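Local coordinates for NH(3)-dependent NAD(+) synthetase (Francisella tularensis subsp. holarctica LVS, PDB 3FIU), which belongs to the NAD synthase family of the HUP clan and binds adenosine monophosphate, pyrophosphate and magnesium, at residues A145-M150 against I213-L217. Numbering follows the deposited sequence.
With MG (magnesium ion), chain E.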
ATOM      1  N   ALA A 145       7.411 -10.303  14.264  1.00 21.84           N
ATOM      2  CA  ALA A 145       8.838 -10.088  13.924  1.00 22.39           C
ATOM      3  C   ALA A 145       9.370 -11.069  12.886  1.00 22.61           C
ATOM      4  O   ALA A 145      10.236 -10.690  12.072  1.00 21.54           O
ATOM      5  CB  ALA A 145       9.730 -10.072  15.166  1.00 23.09           C
ATOM      6  N   CYS A 146       8.850 -12.302  12.897  1.00 19.81           N
ATOM      7  CA  CYS A 146       9.261 -13.324  11.903  1.00 22.18           C
ATOM      8  C   CYS A 146       8.840 -12.976  10.478  1.00 22.09           C
ATOM      9  O   CYS A 146       9.672 -12.946   9.552  1.00 21.04           O
ATOM     10  CB  CYS A 146       8.727 -14.705  12.256  1.00 22.74           C
ATOM     11  SG  CYS A 146       9.185 -15.295  13.919  1.00 26.18           S
ATOM     12  N   GLU A 147       7.538 -12.739  10.290  1.00 20.36           N
ATOM     13  CA  GLU A 147       7.030 -12.303   8.985  1.00 20.33           C
ATOM     14  C   GLU A 147       7.741 -11.052   8.494  1.00 20.30           C
ATOM     15  O   GLU A 147       8.155 -10.987   7.327  1.00 22.52           O
ATOM     16  CB  GLU A 147       5.523 -12.079   9.044  1.00 18.97           C
ATOM     17  CG  GLU A 147       4.806 -13.274   9.582  1.00 20.39           C
ATOM     18  CD  GLU A 147       3.333 -12.994   9.908  1.00 18.56           C
ATOM     19  OE1 GLU A 147       2.515 -13.826   9.506  1.00 14.84           O
ATOM     20  OE2 GLU A 147       3.000 -11.955  10.509  1.00 19.64           O
ATOM     21  N   TRP A 148       7.899 -10.075   9.381  1.00 21.90           N
ATOM     22  CA  TRP A 148       8.603  -8.853   9.031  1.00 24.95           C
ATOM     23  C   TRP A 148      10.038  -9.145   8.504  1.00 23.73           C
ATOM     24  O   TRP A 148      10.403  -8.793   7.357  1.00 22.01           O
ATOM     25  CB  TRP A 148       8.597  -7.856  10.204  1.00 27.59           C
ATOM     26  CG  TRP A 148       8.793  -6.440   9.700  1.00 32.00           C
ATOM     27  CD1 TRP A 148       9.888  -5.640   9.883  1.00 35.94           C
ATOM     28  CD2 TRP A 148       7.880  -5.690   8.870  1.00 34.67           C
ATOM     29  NE1 TRP A 148       9.701  -4.430   9.240  1.00 36.39           N
ATOM     30  CE2 TRP A 148       8.476  -4.436   8.621  1.00 34.32           C
ATOM     31  CE3 TRP A 148       6.605  -5.956   8.335  1.00 38.85           C
ATOM     32  CZ2 TRP A 148       7.851  -3.445   7.861  1.00 35.26           C
ATOM     33  CZ3 TRP A 148       5.976  -4.961   7.558  1.00 38.48           C
ATOM     34  CH2 TRP A 148       6.610  -3.725   7.330  1.00 36.14           C
ATOM     35  N   TYR A 149      10.831  -9.832   9.316  1.00 24.30           N
ATOM     36  CA  TYR A 149      12.199 -10.175   8.917  1.00 22.62           C
ATOM     37  C   TYR A 149      12.294 -10.995   7.632  1.00 21.98           C
ATOM     38  O   TYR A 149      13.204 -10.785   6.804  1.00 22.96           O
ATOM     39  CB  TYR A 149      12.959 -10.893  10.057  1.00 23.28           C
ATOM     40  CG  TYR A 149      14.451 -10.934   9.790  1.00 20.70           C
ATOM     41  CD1 TYR A 149      15.283  -9.886  10.196  1.00 26.51           C
ATOM     42  CD2 TYR A 149      15.021 -11.999   9.097  1.00 24.84           C
ATOM     43  CE1 TYR A 149      16.672  -9.918   9.921  1.00 23.77           C
ATOM     44  CE2 TYR A 149      16.411 -12.047   8.834  1.00 25.97           C
ATOM     45  CZ  TYR A 149      17.210 -10.995   9.232  1.00 25.89           C
ATOM     46  OH  TYR A 149      18.568 -11.048   8.957  1.00 29.15           O
ATOM     47  N   MET A 150      11.386 -11.948   7.464  1.00 22.79           N
ATOM     48  CA  MET A 150      11.427 -12.822   6.306  1.00 24.68           C
ATOM     49  C   MET A 150      10.804 -12.132   5.073  1.00 24.82           C
ATOM     50  O   MET A 150      10.829 -12.676   3.966  1.00 26.16           O
ATOM     51  CB  MET A 150      10.701 -14.124   6.613  1.00 25.39           C
ATOM     52  CG  MET A 150      11.299 -14.911   7.792  1.00 28.33           C
ATOM     53  SD  MET A 150      12.853 -15.666   7.242  1.00 26.47           S
ATOM     54  CE  MET A 150      12.230 -17.070   6.321  1.00 18.71           C
ATOM     55  N   ILE A 213      13.534 -19.482  13.010  1.00 25.68           N
ATOM     56  CA  ILE A 213      13.546 -18.034  12.798  1.00 24.02           C
ATOM     57  C   ILE A 213      13.607 -17.293  14.137  1.00 21.62           C
ATOM     58  O   ILE A 213      14.368 -16.334  14.280  1.00 22.35           O
ATOM     59  CB  ILE A 213      12.351 -17.519  11.908  1.00 24.74           C
ATOM     60  CG1 ILE A 213      12.284 -18.263  10.556  1.00 22.76           C
ATOM     61  CG2 ILE A 213      12.427 -15.991  11.713  1.00 21.73           C
ATOM     62  CD1 ILE A 213      10.907 -18.168   9.888  1.00 22.60           C
ATOM     63  N   ASP A 214      12.836 -17.749  15.133  1.00 22.28           N
ATOM     64  CA  ASP A 214      12.779 -17.073  16.418  1.00 20.76           C
ATOM     65  C   ASP A 214      14.177 -17.128  17.085  1.00 22.64           C
ATOM     66  O   ASP A 214      14.651 -16.134  17.639  1.00 21.47           O
ATOM     67  CB  ASP A 214      11.801 -17.754  17.385  1.00 21.19           C
ATOM     68  CG  ASP A 214      10.323 -17.399  17.125  1.00 27.47           C
ATOM     69  OD1 ASP A 214      10.021 -16.541  16.262  1.00 26.23           O
ATOM     70  OD2 ASP A 214       9.463 -17.972  17.847  1.00 28.33           O
ATOM     71  N   ASP A 215      14.773 -18.313  17.095  1.00 23.32           N
ATOM     72  CA  ASP A 215      16.134 -18.469  17.662  1.00 24.12           C
ATOM     73  C   ASP A 215      17.122 -17.497  16.955  1.00 25.30           C
ATOM     74  O   ASP A 215      17.881 -16.781  17.616  1.00 26.47           O
ATOM     75  CB  ASP A 215      16.582 -19.905  17.496  1.00 25.43           C
ATOM     76  CG  ASP A 215      15.894 -20.859  18.471  1.00 27.76           C
ATOM     77  OD1 ASP A 215      16.108 -22.078  18.328  1.00 28.12           O
ATOM     78  OD2 ASP A 215      15.151 -20.397  19.355  1.00 27.69           O
ATOM     79  N   PHE A 216      17.073 -17.445  15.627  1.00 24.03           N
ATOM     80  CA  PHE A 216      17.928 -16.496  14.901  1.00 25.75           C
ATOM     81  C   PHE A 216      17.705 -15.061  15.393  1.00 25.33           C
ATOM     82  O   PHE A 216      18.649 -14.372  15.766  1.00 24.38           O
ATOM     83  CB  PHE A 216      17.738 -16.631  13.389  1.00 24.42           C
ATOM     84  CG  PHE A 216      18.461 -15.571  12.594  1.00 27.87           C
ATOM     85  CD1 PHE A 216      19.836 -15.678  12.355  1.00 31.03           C
ATOM     86  CD2 PHE A 216      17.774 -14.472  12.095  1.00 25.70           C
ATOM     87  CE1 PHE A 216      20.513 -14.700  11.617  1.00 31.12           C
ATOM     88  CE2 PHE A 216      18.433 -13.502  11.349  1.00 28.32           C
ATOM     89  CZ  PHE A 216      19.812 -13.616  11.120  1.00 31.32           C
ATOM     90  N   LEU A 217      16.449 -14.622  15.480  1.00 25.37           N
ATOM     91  CA  LEU A 217      16.174 -13.268  15.919  1.00 25.39           C
ATOM     92  C   LEU A 217      16.720 -13.022  17.321  1.00 26.36           C
ATOM     93  O   LEU A 217      17.086 -11.903  17.659  1.00 24.75           O
ATOM     94  CB  LEU A 217      14.661 -12.948  15.842  1.00 28.43           C
ATOM     95  CG  LEU A 217      14.014 -12.947  14.437  1.00 29.37           C
ATOM     96  CD1 LEU A 217      12.476 -12.800  14.540  1.00 30.06           C
ATOM     97  CD2 LEU A 217      14.610 -11.888  13.505  1.00 28.50           C
TER
HETATM   98 MG    MG E5001       0.365 -13.974   9.939  1.00 20.12          MG
HETATM   99  O   HOH W   1       0.443 -11.732   9.962  1.00 16.90           O
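Start with the apolar layer, built round Leu217 and Ile213. Two short helices cross almost at right angles, at 81° with their axes 10.2 Å apart, and no hydrogen bond passes between them. Leu217 packs against one face of the 145-150 helix: its CD1 lies 3.9 Å from Ala145 CB and 4.2 Å from Cys146 SG, while its CD2 comes 3.8 Å from Tyr149 CG. Ile213, one turn earlier on the same face, sets CG2 4.0 Å from Cys146 CB and CD1 3.9 Å from Met150 CG. Here the backbones come nearest, with Cys146 CA and Ile213 CA 6.4 Å apart, and Met206 of helix 202-206 packs on both Met150 and Ile213.

The aromatic pair comes next. Tyr149 and Phe216 meet obliquely, centroids 5.4 Å apart and planes at 58°; Tyr149 OH approaches the Phe216 ring edge, 3.4 Å from CE2. Helix 224-235 covers them both through Ile230, and its His234 stacks on the tyrosine ring.

All this is helical packing beside the ligand site of an alpha/beta fold with a parallel sheet, as expected of the HUP clan. The 145-150 helix has its other side on that site: Glu147 points away from 213-217, and its OE1 binds the magnesium ion at 2.2 Å, with Asp41 as a fellow ligand. A metal-bound water donates a hydrogen bond to Glu147 OE2 at 2.6 Å.

The carboxylate of Asp214 is held at the start of helix 171-180, OD1 accepting from Lys171 N and OD2 from Ser172 N.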